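Local structure of ribose 5-phosphate isomerase, putative (Trypanosoma brucei brucei, 6FXS) at residues K101-H113 / Q121-R133. The protein probably catalyses the interconversion of ribose 5-phosphate and ribulose 5-phosphate, as expected of an RpiB-type sugar-phosphate isomerase. Residues are numbered along the deposited sequence; the frame is centred on the assembly and turned at random.
Sequences KVPGIRAALCFDH and QHNDANVVCLGER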
loop_
_atom_site.group_PDB
_atom_site.type_symbol
_atom_site.label_atom_id
_atom_site.label_comp_id
_atom_site.label_asym_id
_atom_site.label_seq_id
_atom_site.Cartn_x
_atom_site.Cartn_y
_atom_site.Cartn_z
ATOM N N LYS B 101 -13.373 -20.752 -0.461
ATOM C CA LYS B 101 -13.762 -22.138 -0.278
ATOM C C LYS B 101 -15.029 -22.557 -1.036
ATOM O O LYS B 101 -15.230 -23.714 -1.247
ATOM C CB LYS B 101 -13.963 -22.423 1.196
ATOM C CG LYS B 101 -12.725 -22.199 1.997
ATOM C CD LYS B 101 -11.565 -23.034 1.503
ATOM C CE LYS B 101 -10.343 -22.811 2.433
ATOM N NZ LYS B 101 -9.408 -23.857 2.035
ATOM N N VAL B 102 -15.825 -21.624 -1.486
ATOM C CA VAL B 102 -17.027 -21.928 -2.238
ATOM C C VAL B 102 -16.811 -22.135 -3.737
ATOM O O VAL B 102 -16.224 -21.286 -4.401
ATOM C CB VAL B 102 -18.060 -20.821 -1.968
ATOM C CG1 VAL B 102 -19.405 -21.185 -2.596
ATOM C CG2 VAL B 102 -18.181 -20.640 -0.449
ATOM N N PRO B 103 -17.267 -23.284 -4.296
ATOM C CA PRO B 103 -17.007 -23.512 -5.689
ATOM C C PRO B 103 -17.682 -22.475 -6.541
ATOM O O PRO B 103 -18.812 -22.061 -6.220
ATOM C CB PRO B 103 -17.579 -24.921 -5.952
ATOM C CG PRO B 103 -17.686 -25.550 -4.609
ATOM C CD PRO B 103 -17.868 -24.467 -3.635
ATOM N N GLY B 104 -16.974 -22.011 -7.576
ATOM C CA GLY B 104 -17.493 -20.964 -8.506
ATOM C C GLY B 104 -17.002 -19.587 -8.028
ATOM O O GLY B 104 -17.231 -18.601 -8.697
ATOM N N ILE B 105 -16.448 -19.469 -6.815
ATOM C CA ILE B 105 -16.049 -18.158 -6.332
ATOM C C ILE B 105 -14.527 -17.871 -6.626
ATOM O O ILE B 105 -13.693 -18.727 -6.486
ATOM C CB ILE B 105 -16.334 -17.977 -4.846
ATOM C CG1 ILE B 105 -17.857 -17.999 -4.591
ATOM C CG2 ILE B 105 -15.727 -16.690 -4.268
ATOM C CD1 ILE B 105 -18.694 -17.137 -5.490
ATOM N N ARG B 106 -14.279 -16.651 -6.977
ATOM C CA ARG B 106 -12.972 -16.051 -7.248
ATOM C C ARG B 106 -12.967 -14.759 -6.487
ATOM O O ARG B 106 -13.333 -13.723 -6.993
ATOM C CB ARG B 106 -12.795 -15.842 -8.746
ATOM C CG ARG B 106 -12.710 -17.165 -9.529
ATOM C CD ARG B 106 -12.527 -16.941 -11.024
ATOM N NE ARG B 106 -13.576 -16.097 -11.586
ATOM C CZ ARG B 106 -14.798 -16.495 -11.961
ATOM N NH1 ARG B 106 -15.219 -17.757 -11.828
ATOM N NH2 ARG B 106 -15.639 -15.593 -12.388
ATOM N N ALA B 107 -12.508 -14.830 -5.240
ATOM C CA ALA B 107 -12.547 -13.722 -4.330
ATOM C C ALA B 107 -11.142 -13.111 -4.250
ATOM O O ALA B 107 -10.159 -13.799 -3.871
ATOM C CB ALA B 107 -13.034 -14.193 -2.931
ATOM N N ALA B 108 -11.111 -11.812 -4.546
ATOM C CA ALA B 108 -9.907 -11.042 -4.621
ATOM C C ALA B 108 -9.784 -10.029 -3.466
ATOM O O ALA B 108 -10.562 -9.107 -3.351
ATOM C CB ALA B 108 -9.841 -10.289 -5.920
ATOM N N LEU B 109 -8.719 -10.177 -2.691
ATOM C CA LEU B 109 -8.283 -9.123 -1.727
ATOM C C LEU B 109 -7.646 -8.002 -2.494
ATOM O O LEU B 109 -6.620 -8.219 -3.142
ATOM C CB LEU B 109 -7.299 -9.723 -0.689
ATOM C CG LEU B 109 -7.252 -8.753 0.535
ATOM C CD1 LEU B 109 -6.727 -9.566 1.651
ATOM C CD2 LEU B 109 -6.289 -7.564 0.264
ATOM N N CYS B 110 -8.246 -6.805 -2.465
ATOM C CA CYS B 110 -7.735 -5.639 -3.175
ATOM C C CYS B 110 -7.452 -4.522 -2.216
ATOM O O CYS B 110 -8.197 -4.317 -1.240
ATOM C CB CYS B 110 -8.753 -5.151 -4.245
ATOM S SG CYS B 110 -9.091 -6.413 -5.501
ATOM N N PHE B 111 -6.388 -3.770 -2.509
ATOM C CA PHE B 111 -5.936 -2.694 -1.684
ATOM C C PHE B 111 -5.570 -1.447 -2.401
ATOM O O PHE B 111 -5.152 -0.496 -1.778
ATOM C CB PHE B 111 -4.770 -3.212 -0.792
ATOM C CG PHE B 111 -3.557 -3.646 -1.548
ATOM C CD1 PHE B 111 -2.630 -2.676 -1.987
ATOM C CD2 PHE B 111 -3.389 -4.983 -1.938
ATOM C CE1 PHE B 111 -1.471 -3.078 -2.691
ATOM C CE2 PHE B 111 -2.233 -5.372 -2.642
ATOM C CZ PHE B 111 -1.292 -4.430 -3.010
ATOM N N ASP B 112 -5.819 -1.385 -3.691
ATOM C CA ASP B 112 -5.531 -0.195 -4.467
ATOM C C ASP B 112 -6.205 -0.289 -5.833
ATOM O O ASP B 112 -6.850 -1.306 -6.136
ATOM C CB ASP B 112 -3.976 0.087 -4.577
ATOM C CG ASP B 112 -3.271 -0.811 -5.616
ATOM O OD1 ASP B 112 -3.762 -1.945 -5.863
ATOM O OD2 ASP B 112 -2.168 -0.386 -6.146
ATOM N N HIS B 113 -6.048 0.738 -6.653
ATOM C CA HIS B 113 -6.638 0.734 -8.001
ATOM C C HIS B 113 -6.160 -0.421 -8.864
ATOM O O HIS B 113 -6.952 -1.123 -9.481
ATOM C CB HIS B 113 -6.402 2.084 -8.636
ATOM C CG HIS B 113 -7.014 2.267 -9.992
ATOM N ND1 HIS B 113 -6.289 2.123 -11.154
ATOM C CD2 HIS B 113 -8.286 2.594 -10.369
ATOM C CE1 HIS B 113 -7.073 2.422 -12.192
ATOM N NE2 HIS B 113 -8.299 2.681 -11.741
ATOM N N GLN B 121 -9.827 -7.887 -14.588
ATOM C CA GLN B 121 -9.295 -8.089 -15.948
ATOM C C GLN B 121 -8.678 -9.451 -16.166
ATOM O O GLN B 121 -8.898 -10.091 -17.205
ATOM C CB GLN B 121 -8.242 -7.020 -16.252
ATOM C CG GLN B 121 -8.796 -5.664 -16.598
ATOM C CD GLN B 121 -9.036 -5.562 -18.101
ATOM O OE1 GLN B 121 -10.216 -5.538 -18.626
ATOM N NE2 GLN B 121 -7.929 -5.564 -18.829
ATOM N N HIS B 122 -7.932 -9.937 -15.183
ATOM C CA HIS B 122 -7.299 -11.251 -15.256
ATOM C C HIS B 122 -8.020 -12.372 -14.533
ATOM O O HIS B 122 -7.994 -13.530 -15.027
ATOM C CB HIS B 122 -5.831 -11.189 -14.722
ATOM C CG HIS B 122 -4.885 -10.526 -15.673
ATOM N ND1 HIS B 122 -3.510 -10.479 -15.476
ATOM C CD2 HIS B 122 -5.116 -9.933 -16.876
ATOM C CE1 HIS B 122 -2.949 -9.831 -16.488
ATOM N NE2 HIS B 122 -3.897 -9.494 -17.363
ATOM N N ASN B 123 -8.502 -12.123 -13.341
ATOM C CA ASN B 123 -9.063 -13.224 -12.512
ATOM C C ASN B 123 -10.607 -13.314 -12.632
ATOM O O ASN B 123 -11.210 -14.229 -12.024
ATOM C CB ASN B 123 -8.614 -13.084 -11.047
ATOM C CG ASN B 123 -7.087 -12.909 -10.925
ATOM O OD1 ASN B 123 -6.592 -11.814 -10.647
ATOM N ND2 ASN B 123 -6.365 -13.966 -11.200
ATOM N N ASP B 124 -11.218 -12.375 -13.388
ATOM C CA ASP B 124 -12.690 -12.222 -13.450
ATOM C C ASP B 124 -13.297 -12.402 -12.055
ATOM O O ASP B 124 -14.205 -13.197 -11.852
ATOM C CB ASP B 124 -13.268 -13.254 -14.377
ATOM C CG ASP B 124 -14.737 -12.960 -14.802
ATOM O OD1 ASP B 124 -15.262 -11.852 -14.681
ATOM O OD2 ASP B 124 -15.314 -13.896 -15.319
ATOM N N ALA B 125 -12.704 -11.747 -11.103
ATOM C CA ALA B 125 -13.070 -11.924 -9.724
ATOM C C ALA B 125 -14.587 -11.502 -9.566
ATOM O O ALA B 125 -15.018 -10.465 -10.102
ATOM C CB ALA B 125 -12.177 -11.113 -8.808
ATOM N N ASN B 126 -15.305 -12.323 -8.818
ATOM C CA ASN B 126 -16.731 -12.089 -8.516
ATOM C C ASN B 126 -17.032 -11.648 -7.046
ATOM O O ASN B 126 -18.176 -11.336 -6.727
ATOM C CB ASN B 126 -17.612 -13.281 -9.021
ATOM C CG ASN B 126 -17.172 -14.620 -8.536
ATOM O OD1 ASN B 126 -16.395 -14.751 -7.545
ATOM N ND2 ASN B 126 -17.697 -15.667 -9.177
ATOM N N VAL B 127 -16.026 -11.650 -6.155
ATOM C CA VAL B 127 -16.098 -11.142 -4.824
ATOM C C VAL B 127 -14.792 -10.314 -4.558
ATOM O O VAL B 127 -13.701 -10.774 -4.903
ATOM C CB VAL B 127 -16.210 -12.277 -3.777
ATOM C CG1 VAL B 127 -16.237 -11.739 -2.356
ATOM C CG2 VAL B 127 -17.436 -13.147 -4.061
ATOM N N VAL B 128 -14.935 -9.077 -4.099
ATOM C CA VAL B 128 -13.814 -8.245 -3.655
ATOM C C VAL B 128 -13.759 -8.244 -2.120
ATOM O O VAL B 128 -14.801 -8.066 -1.453
ATOM C CB VAL B 128 -13.876 -6.827 -4.230
ATOM C CG1 VAL B 128 -15.132 -6.083 -3.794
ATOM C CG2 VAL B 128 -12.622 -6.051 -3.858
ATOM N N CYS B 129 -12.570 -8.447 -1.545
ATOM C CA CYS B 129 -12.443 -8.481 -0.095
ATOM C C CYS B 129 -11.572 -7.321 0.319
ATOM O O CYS B 129 -10.542 -6.973 -0.385
ATOM C CB CYS B 129 -11.822 -9.802 0.333
ATOM S SG CYS B 129 -12.720 -11.273 -0.183
ATOM N N LEU B 130 -12.018 -6.642 1.373
ATOM C CA LEU B 130 -11.480 -5.347 1.807
ATOM C C LEU B 130 -11.179 -5.323 3.292
ATOM O O LEU B 130 -11.863 -6.040 4.089
ATOM C CB LEU B 130 -12.488 -4.275 1.522
ATOM C CG LEU B 130 -12.939 -4.234 0.040
ATOM C CD1 LEU B 130 -14.075 -3.244 -0.039
ATOM C CD2 LEU B 130 -11.796 -3.769 -0.809
ATOM N N GLY B 131 -10.193 -4.507 3.660
ATOM C CA GLY B 131 -9.822 -4.322 5.065
ATOM C C GLY B 131 -10.175 -2.933 5.551
ATOM O O GLY B 131 -9.613 -1.932 5.069
ATOM N N GLU B 132 -11.104 -2.880 6.494
ATOM C CA GLU B 132 -11.462 -1.651 7.164
ATOM C C GLU B 132 -10.311 -1.130 8.048
ATOM O O GLU B 132 -10.144 0.047 8.185
ATOM C CB GLU B 132 -12.768 -1.919 8.051
ATOM C CG GLU B 132 -13.238 -0.756 8.872
ATOM C CD GLU B 132 -12.478 -0.569 10.207
ATOM O OE1 GLU B 132 -11.885 -1.558 10.672
ATOM O OE2 GLU B 132 -12.412 0.588 10.710
ATOM N N ARG B 133 -9.505 -2.020 8.614
ATOM C CA ARG B 133 -8.386 -1.587 9.476
ATOM C C ARG B 133 -7.162 -1.113 8.678
ATOM O O ARG B 133 -6.317 -0.374 9.186
ATOM C CB ARG B 133 -7.987 -2.726 10.400
ATOM C CG ARG B 133 -8.958 -3.233 11.502
ATOM C CD ARG B 133 -9.832 -2.146 12.131
ATOM N NE ARG B 133 -9.256 -1.454 13.204
ATOM C CZ ARG B 133 -9.733 -0.350 13.776
ATOM N NH1 ARG B 133 -10.880 0.241 13.404
ATOM N NH2 ARG B 133 -9.035 0.133 14.767
HETATM O O HOH W 1 -8.237 -3.661 1.565
#
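Two side-chain conformations bring Arg-106 and Asn-126 together: Asn-126 folds CG back between its own N and carbonyl carbon (chi1 53°), and the Arg-106 chain bends at CG-CD, turning its guanidinium toward 123-124. They meet just ahead of the two parallel strands of a beta-alpha-beta unit, in which strand 107-109, outermost in the chain's parallel sheet, pairs with strand 127-131 and helix 113-121 forms the crossover.

The Asn-126 amide uses both its oxygen and its nitrogen. Its OD1 receives Arg-106 N at 2.9 Å in a nearly straight bond (169° at the hydrogen), while ND2 gives its hydrogen to Gly-104 O at 3.0 Å, a partner lying in the amide plane. Arg-106 O in turn accepts from Asn-126 N, so the two residues are joined by backbone as well as side chain. Asn-126 ND2 also sits over one face of the guanidinium, with CG offset toward the rim and the two planes 34° apart.

At the edge of that guanidinium, NE and NH2 converge side-on on Asp-124 O. Arg-106 NH2 lies 2.8 Å from Asp-124 O, in the carbonyl plane, whereas NE comes from above it; NE has a further, weak bond to Asn-123 O. A longer salt bridge joins Arg-106 NH2 to Asp-124 OD2 at 3.4 Å, and Arg-120 holds the other carboxylate oxygen, OD1. Arg-106 thus ties the turn that follows helix 113-121 to the chain entering strand 107-109.

Parallel pairing follows: Ala-108 N bonds Val-127 O at 2.8 Å, and Ala-108 O accepts from Cys-129 N. Ala-107 CB packs on Val-127 CB on the face covered by helix 93-100; on the other, Ala-108 CB meets Ala-125 CB at 3.8 Å beside Ala-119. Where the two chains separate past the bond from Cys-110 N to Cys-129 O, a water joins them, donating to Cys-110 O and accepting from Gly-131 N.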